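Local structure of putative dihydrodipicolinate synthase family protein (Coccidioides immitis, 3QFE) at residues R93-L96 and E97-D101. The protein is a putative member of the dihydrodipicolinate synthase family with a TIM-barrel fold, its precise function unknown. Sequence-based numbering, arbitrary orientation.
Sequences RQVL and EHIND
The carbonyls of Arg93, Gln94, Val95 and Leu96 accept hydrogen bonds from the amides of Glu97, His98, Ile99 and Asn100 respectively, the i+4 to i pattern of an alpha-helix, joining consecutive turns of helix 92-105. In this TIM-barrel (beta/alpha)8 fold the helix forms the crossover between parallel strands 83-86 and 109-112. Ile99 N lies 2.8 Å from Val95 O, and His98 N points almost straight at Gln94 O (N-H...O 176°). Val95 and Ile99, branched and apolar, suit the buried side: Val95 CG1 meets Ile99 CD1 at 3.8 Å, and both side chains pack on strand 109-112 and helix 124-137. With its CG1 beside the backbone N (chi1 -70°), Ile99 also lies against Val95 O. Long, charged Arg93 and Glu97 suit the outer side. Arg93 NH1 and Glu97 OE2 form a long salt bridge of 3.9 Å, with guanidinium and carboxylate planes 79° apart; no N-H points at OE2. A water in the guanidinium plane accepts from Arg93 NH1, but sits too close to Glu97 OE2 for a bridge to be more than doubtful. His98 ND1 is hydrogen-bonded to Val87 O, just beyond strand 83-86, while Gln94 O sits 3.4 Å above one face of the His98 imidazole, offset toward the rim.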
loop_
_atom_site.group_PDB
_atom_site.type_symbol
_atom_site.label_atom_id
_atom_site.label_comp_id
_atom_site.label_asym_id
_atom_site.label_seq_id
_atom_site.Cartn_x
_atom_site.Cartn_y
_atom_site.Cartn_z
ATOM N N ARG A 93 -6.474 -9.454 -20.083
ATOM C CA ARG A 93 -5.606 -8.793 -21.037
ATOM C C ARG A 93 -5.009 -7.510 -20.446
ATOM O O ARG A 93 -3.798 -7.287 -20.508
ATOM C CB ARG A 93 -6.375 -8.513 -22.331
ATOM C CG ARG A 93 -5.681 -7.561 -23.299
ATOM C CD ARG A 93 -4.856 -8.286 -24.349
ATOM N NE ARG A 93 -4.584 -7.349 -25.427
ATOM C CZ ARG A 93 -3.475 -6.623 -25.536
ATOM N NH1 ARG A 93 -2.481 -6.747 -24.647
ATOM N NH2 ARG A 93 -3.356 -5.771 -26.544
ATOM N N GLN A 94 -5.853 -6.680 -19.846
ATOM C CA GLN A 94 -5.391 -5.443 -19.218
ATOM C C GLN A 94 -4.460 -5.711 -18.062
ATOM O O GLN A 94 -3.437 -5.055 -17.939
ATOM C CB GLN A 94 -6.567 -4.625 -18.731
ATOM C CG GLN A 94 -7.395 -3.995 -19.813
ATOM C CD GLN A 94 -8.730 -3.562 -19.276
ATOM O OE1 GLN A 94 -9.238 -4.142 -18.298
ATOM N NE2 GLN A 94 -9.331 -2.562 -19.913
ATOM N N VAL A 95 -4.797 -6.688 -17.222
ATOM C CA VAL A 95 -3.937 -7.061 -16.100
ATOM C C VAL A 95 -2.553 -7.523 -16.558
ATOM O O VAL A 95 -1.554 -7.071 -15.998
ATOM C CB VAL A 95 -4.610 -8.108 -15.147
ATOM C CG1 VAL A 95 -3.625 -8.578 -14.026
ATOM C CG2 VAL A 95 -5.877 -7.497 -14.513
ATOM N N LEU A 96 -2.489 -8.363 -17.600
ATOM C CA LEU A 96 -1.193 -8.826 -18.118
ATOM C C LEU A 96 -0.357 -7.716 -18.739
ATOM O O LEU A 96 0.860 -7.683 -18.582
ATOM C CB LEU A 96 -1.365 -9.987 -19.097
ATOM C CG LEU A 96 -1.787 -11.263 -18.383
ATOM C CD1 LEU A 96 -2.050 -12.332 -19.426
ATOM C CD2 LEU A 96 -0.747 -11.728 -17.319
ATOM N N GLU A 97 -1.006 -6.796 -19.440
ATOM C CA GLU A 97 -0.304 -5.633 -19.964
ATOM C C GLU A 97 0.300 -4.785 -18.817
ATOM O O GLU A 97 1.500 -4.453 -18.855
ATOM C CB GLU A 97 -1.245 -4.818 -20.862
ATOM C CG GLU A 97 -0.672 -3.501 -21.354
ATOM C CD GLU A 97 -1.597 -2.818 -22.362
ATOM O OE1 GLU A 97 -2.462 -1.982 -21.952
ATOM O OE2 GLU A 97 -1.459 -3.142 -23.555
ATOM N N HIS A 98 -0.507 -4.472 -17.790
ATOM C CA HIS A 98 0.014 -3.785 -16.605
ATOM C C HIS A 98 1.149 -4.543 -15.948
ATOM O O HIS A 98 2.175 -3.943 -15.602
ATOM C CB HIS A 98 -1.064 -3.578 -15.553
ATOM C CG HIS A 98 -2.126 -2.614 -15.958
ATOM N ND1 HIS A 98 -3.355 -2.567 -15.339
ATOM C CD2 HIS A 98 -2.144 -1.652 -16.912
ATOM C CE1 HIS A 98 -4.084 -1.611 -15.892
ATOM N NE2 HIS A 98 -3.380 -1.059 -16.864
ATOM N N ILE A 99 0.976 -5.856 -15.769
ATOM C CA ILE A 99 2.043 -6.640 -15.172
ATOM C C ILE A 99 3.352 -6.554 -15.974
ATOM O O ILE A 99 4.399 -6.256 -15.406
ATOM C CB ILE A 99 1.630 -8.116 -14.945
ATOM C CG1 ILE A 99 0.576 -8.213 -13.817
ATOM C CG2 ILE A 99 2.861 -8.947 -14.624
ATOM C CD1 ILE A 99 -0.019 -9.649 -13.625
ATOM N N ASN A 100 3.279 -6.786 -17.287
ATOM C CA ASN A 100 4.456 -6.700 -18.123
ATOM C C ASN A 100 5.085 -5.307 -18.106
ATOM O O ASN A 100 6.306 -5.181 -18.074
ATOM C CB ASN A 100 4.142 -7.204 -19.540
ATOM C CG ASN A 100 4.077 -8.724 -19.597
ATOM O OD1 ASN A 100 5.020 -9.411 -19.191
ATOM N ND2 ASN A 100 2.963 -9.254 -20.057
ATOM N N ASP A 101 4.245 -4.270 -18.105
ATOM C CA ASP A 101 4.740 -2.901 -17.958
ATOM C C ASP A 101 5.482 -2.754 -16.637
ATOM O O ASP A 101 6.568 -2.165 -16.616
ATOM C CB ASP A 101 3.601 -1.878 -18.013
ATOM C CG ASP A 101 3.027 -1.722 -19.418
ATOM O OD1 ASP A 101 3.612 -2.259 -20.387
ATOM O OD2 ASP A 101 1.987 -1.056 -19.549
HETATM O O HOH W 1 0.015 -4.795 -24.543
HETATM O O HOH W 2 -3.925 -2.152 -19.723
#